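Local coordinates for putative transcription protein (Pseudomonas aeruginosa PAO1, PDB 4GCV), which probably binds DNA through an HxlR-type helix-turn-helix domain and is a putative oxidative-stress sensing transcriptional regulator, at the interface of chains A and B. Numbering follows the deposited sequence. Chains: chain A/B, Putative transcription protein.

Contact 1: the interface of chains A and B. Residues chain A 129-131, 133; chain B 115, 118, 120.
A:Arg133 meets B:Glu115 end-on, its two terminal guanidinium nitrogens each taking one carboxylate oxygen in a bidentate salt bridge across the subunit interface. The grip is uneven: NH2 of A:Arg133 lies 2.6 Å from OE2 of B:Glu115, whereas NH1 stands 3.3 Å from OE1. Both bonds are nearly straight and leave in the guanidinium plane, but the carboxylate is tilted by 26° against that plane. The glutamate reaches over with an extended chain, CG anti to its backbone N (chi1 170°).

Both partners are held by neighbours in their own chain. On the adjacent edge of the guanidinium, side-on, NE and NH2 of A:Arg133 both reach OD2 of A:Asp131, each at 3.1 Å; NH2 is thus shared between the two carboxylates. OD1 of the same aspartate takes the backbone N of A:Arg133. In chain B, the hydroxyl OG of B:Ser118 donates to the anti side of B:Glu115 OE2 at 2.6 Å, so this oxygen is gripped by two donors. CD1 of A:Leu129 packs against the glutamate carboxyl at 3.9 Å from CD, crossing it at about a right angle.

The far edge is looser. B:Arg120, bent at chi2 and chi3, passes its CG and CD across the carboxylate of A:Asp131. Its NE makes a weak bond of 3.3 Å to OD2 of A:Asp131, with the two flat groups almost perpendicular. Its NH1 and NH2 point away from the aspartate. With its two-fold twin, this charged cluster ties the end of strand 122-129 and the loop after it to the end of strand 111-115 and its following loop in the other subunit, and so probably helps to hold together the two-fold pair of subunits.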
loop_
_atom_site.group_PDB
_atom_site.type_symbol
_atom_site.label_atom_id
_atom_site.label_comp_id
_atom_site.label_asym_id
_atom_site.label_seq_id
_atom_site.Cartn_x
_atom_site.Cartn_y
_atom_site.Cartn_z
ATOM N N LEU A 129 -12.935 -9.332 -12.251
ATOM C CA LEU A 129 -12.112 -10.409 -12.783
ATOM C C LEU A 129 -12.091 -10.389 -14.310
ATOM O O LEU A 129 -12.848 -9.617 -14.961
ATOM C CB LEU A 129 -12.579 -11.785 -12.249
ATOM C CG LEU A 129 -12.622 -11.944 -10.719
ATOM C CD1 LEU A 129 -13.226 -13.289 -10.327
ATOM C CD2 LEU A 129 -11.240 -11.767 -9.996
ATOM N N ALA A 130 -11.227 -11.240 -14.873
ATOM C CA ALA A 130 -11.082 -11.411 -16.343
ATOM C C ALA A 130 -12.314 -11.914 -17.019
ATOM O O ALA A 130 -12.606 -11.525 -18.167
ATOM C CB ALA A 130 -9.911 -12.383 -16.663
ATOM N N ASP A 131 -13.025 -12.828 -16.354
ATOM C CA ASP A 131 -14.297 -13.345 -16.900
ATOM C C ASP A 131 -15.548 -12.454 -16.691
ATOM O O ASP A 131 -16.678 -12.914 -16.874
ATOM C CB ASP A 131 -14.572 -14.749 -16.350
ATOM C CG ASP A 131 -14.600 -14.791 -14.816
ATOM O OD1 ASP A 131 -14.767 -13.736 -14.161
ATOM O OD2 ASP A 131 -14.458 -15.897 -14.264
ATOM N N ARG A 133 -16.824 -11.342 -13.840
ATOM C CA ARG A 133 -17.310 -11.400 -12.458
ATOM C C ARG A 133 -16.599 -10.404 -11.511
ATOM O O ARG A 133 -15.477 -9.967 -11.767
ATOM C CB ARG A 133 -17.218 -12.840 -11.918
ATOM C CG ARG A 133 -18.029 -13.883 -12.759
ATOM C CD ARG A 133 -18.019 -15.294 -12.145
ATOM N NE ARG A 133 -16.665 -15.819 -12.137
ATOM C CZ ARG A 133 -15.922 -16.016 -11.047
ATOM N NH1 ARG A 133 -16.393 -15.811 -9.833
ATOM N NH2 ARG A 133 -14.692 -16.463 -11.182
ATOM N N GLU B 115 -8.309 -14.741 -8.329
ATOM C CA GLU B 115 -9.392 -15.247 -7.492
ATOM C C GLU B 115 -8.868 -16.568 -6.929
ATOM O O GLU B 115 -8.397 -17.397 -7.686
ATOM C CB GLU B 115 -10.688 -15.486 -8.275
ATOM C CG GLU B 115 -11.747 -16.261 -7.448
ATOM C CD GLU B 115 -13.031 -16.539 -8.182
ATOM O OE1 GLU B 115 -14.118 -16.378 -7.575
ATOM O OE2 GLU B 115 -12.977 -16.946 -9.356
ATOM N N SER B 118 -10.569 -20.097 -8.670
ATOM C CA SER B 118 -10.189 -20.432 -10.035
ATOM C C SER B 118 -8.798 -19.883 -10.122
ATOM O O SER B 118 -8.298 -19.304 -9.156
ATOM C CB SER B 118 -11.097 -19.663 -10.970
ATOM O OG SER B 118 -11.097 -18.291 -10.571
ATOM N N ARG B 120 -8.347 -17.237 -11.726
ATOM C CA ARG B 120 -8.811 -16.105 -12.566
ATOM C C ARG B 120 -8.176 -14.759 -12.225
ATOM O O ARG B 120 -8.354 -14.247 -11.105
ATOM C CB ARG B 120 -10.337 -16.021 -12.483
ATOM C CG ARG B 120 -11.057 -15.368 -13.664
ATOM C CD ARG B 120 -10.838 -16.090 -14.983
ATOM N NE ARG B 120 -11.609 -17.324 -15.140
ATOM C CZ ARG B 120 -11.097 -18.555 -15.068
ATOM N NH1 ARG B 120 -9.799 -18.736 -14.828
ATOM N NH2 ARG B 120 -11.884 -19.604 -15.245
#

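Contact 2: the interface of chains A and B. Residues chain A 97, 110-112; chain B 142-143, 156.
Backbone pairing joins A:Gln112 to B:Gln143 in an antiparallel bridge between strand 111-115 of chain A and strand 140-144 of chain B. The two residues exchange a reciprocal pair of hydrogen bonds: N of A:Gln112 donates to O of B:Gln143 at 2.9 Å, and N of B:Gln143 returns the bond to O of A:Gln112 at the same length, 2.9 Å. Because these bonds use main-chain groups, they set the register of the strands without depending on the identity of the side chains. The pairing thus extends beta structure across the subunit boundary.

Apolar contacts involve the neighbouring valines. CG1 of A:Val111 meets CG1 of B:Val142 at 3.7 Å, methyl against methyl, the two side chains slanting across each other. In both valines CG1 lies opposite the backbone N (chi1 -172° in A:Val111 and 164° in B:Val142), which turns this branch toward its counterpart. The other branch of B:Val142 is used as well: its CG2 touches CG1 of A:Val97, on helix 90-101, at 3.8 Å. B:Val142 therefore spans two elements of chain A, linking the helix to the strand. B:Leu156, at the end of the modelled chain, approaches more loosely, with CD1 4.3 Å from CG1 of A:Val111.

Polar side-chain contact comes from the paired glutamines themselves. The chains of A:Gln112 and B:Gln143 run side by side, pointing the same way and extended beyond CG, and their terminal amides are nearly coplanar. This arrangement supplements the main-chain pairing but adds little grip, since the hydrogen bond from the amide nitrogen NE2 of B:Gln143 to the amide oxygen OE1 of A:Gln112 is weak, at 3.3 Å.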
loop_
_atom_site.group_PDB
_atom_site.type_symbol
_atom_site.label_atom_id
_atom_site.label_comp_id
_atom_site.label_asym_id
_atom_site.label_seq_id
_atom_site.Cartn_x
_atom_site.Cartn_y
_atom_site.Cartn_z
ATOM N N VAL A 97 -5.634 4.179 3.105
ATOM C CA VAL A 97 -6.694 4.772 3.835
ATOM C C VAL A 97 -7.813 3.835 4.269
ATOM O O VAL A 97 -8.224 3.926 5.421
ATOM C CB VAL A 97 -7.154 6.203 3.392
ATOM C CG1 VAL A 97 -6.503 6.724 2.170
ATOM C CG2 VAL A 97 -8.653 6.391 3.424
ATOM N N SER A 110 -11.665 10.641 10.497
ATOM C CA SER A 110 -11.136 11.946 10.088
ATOM C C SER A 110 -10.753 11.994 8.578
ATOM O O SER A 110 -10.801 13.066 7.969
ATOM C CB SER A 110 -9.901 12.298 10.924
ATOM O OG SER A 110 -10.040 11.833 12.250
ATOM N N VAL A 111 -10.400 10.835 8.009
ATOM C CA VAL A 111 -10.065 10.676 6.598
ATOM C C VAL A 111 -10.969 9.588 6.028
ATOM O O VAL A 111 -11.075 8.495 6.578
ATOM C CB VAL A 111 -8.627 10.179 6.382
ATOM C CG1 VAL A 111 -8.229 10.216 4.867
ATOM C CG2 VAL A 111 -7.673 10.959 7.211
ATOM N N GLN A 112 -11.597 9.871 4.904
ATOM C CA GLN A 112 -12.619 8.985 4.385
ATOM C C GLN A 112 -12.386 8.768 2.932
ATOM O O GLN A 112 -11.982 9.677 2.214
ATOM C CB GLN A 112 -13.980 9.634 4.523
ATOM C CG GLN A 112 -14.816 9.138 5.643
ATOM C CD GLN A 112 -16.148 9.852 5.693
ATOM O OE1 GLN A 112 -16.382 10.814 4.943
ATOM N NE2 GLN A 112 -17.035 9.381 6.555
ATOM N N VAL B 142 -10.305 10.772 -1.657
ATOM C CA VAL B 142 -9.954 10.863 -0.263
ATOM C C VAL B 142 -10.364 12.248 0.236
ATOM O O VAL B 142 -10.051 13.252 -0.394
ATOM C CB VAL B 142 -8.436 10.597 -0.096
ATOM C CG1 VAL B 142 -7.901 11.055 1.254
ATOM C CG2 VAL B 142 -8.140 9.126 -0.329
ATOM N N GLN B 143 -11.099 12.311 1.342
ATOM C CA GLN B 143 -11.572 13.590 1.839
ATOM C C GLN B 143 -11.637 13.601 3.350
ATOM O O GLN B 143 -11.425 12.575 3.988
ATOM C CB GLN B 143 -12.948 13.939 1.274
ATOM C CG GLN B 143 -13.999 12.960 1.734
ATOM C CD GLN B 143 -15.390 13.470 1.575
ATOM O OE1 GLN B 143 -15.685 14.225 0.647
ATOM N NE2 GLN B 143 -16.280 13.053 2.476
ATOM N N LEU B 156 -6.435 18.339 3.637
ATOM C CA LEU B 156 -7.261 17.638 2.658
ATOM C C LEU B 156 -8.112 18.576 1.799
ATOM O O LEU B 156 -7.795 19.784 1.703
ATOM C CB LEU B 156 -8.144 16.604 3.365
ATOM C CG LEU B 156 -7.395 15.460 4.059
ATOM C CD1 LEU B 156 -8.377 14.481 4.749
ATOM C CD2 LEU B 156 -6.436 14.730 3.091
#

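About 30 Å separates the C-alpha centres of contact 1 and contact 2. Strand 111-115 takes part in both, but from different chains: the copy in chain B supplies its last residue to contact 1, while the copy in chain A supplies its beginning to contact 2. Two-fold symmetry repeats each contact with the chains exchanged, so both ends of each such strand meet the partner subunit. A charged cluster at one end and sheet pairing at the other suggest an intertwined dimer, which could fix the relative placement of the two helix-turn-helix domains for DNA binding.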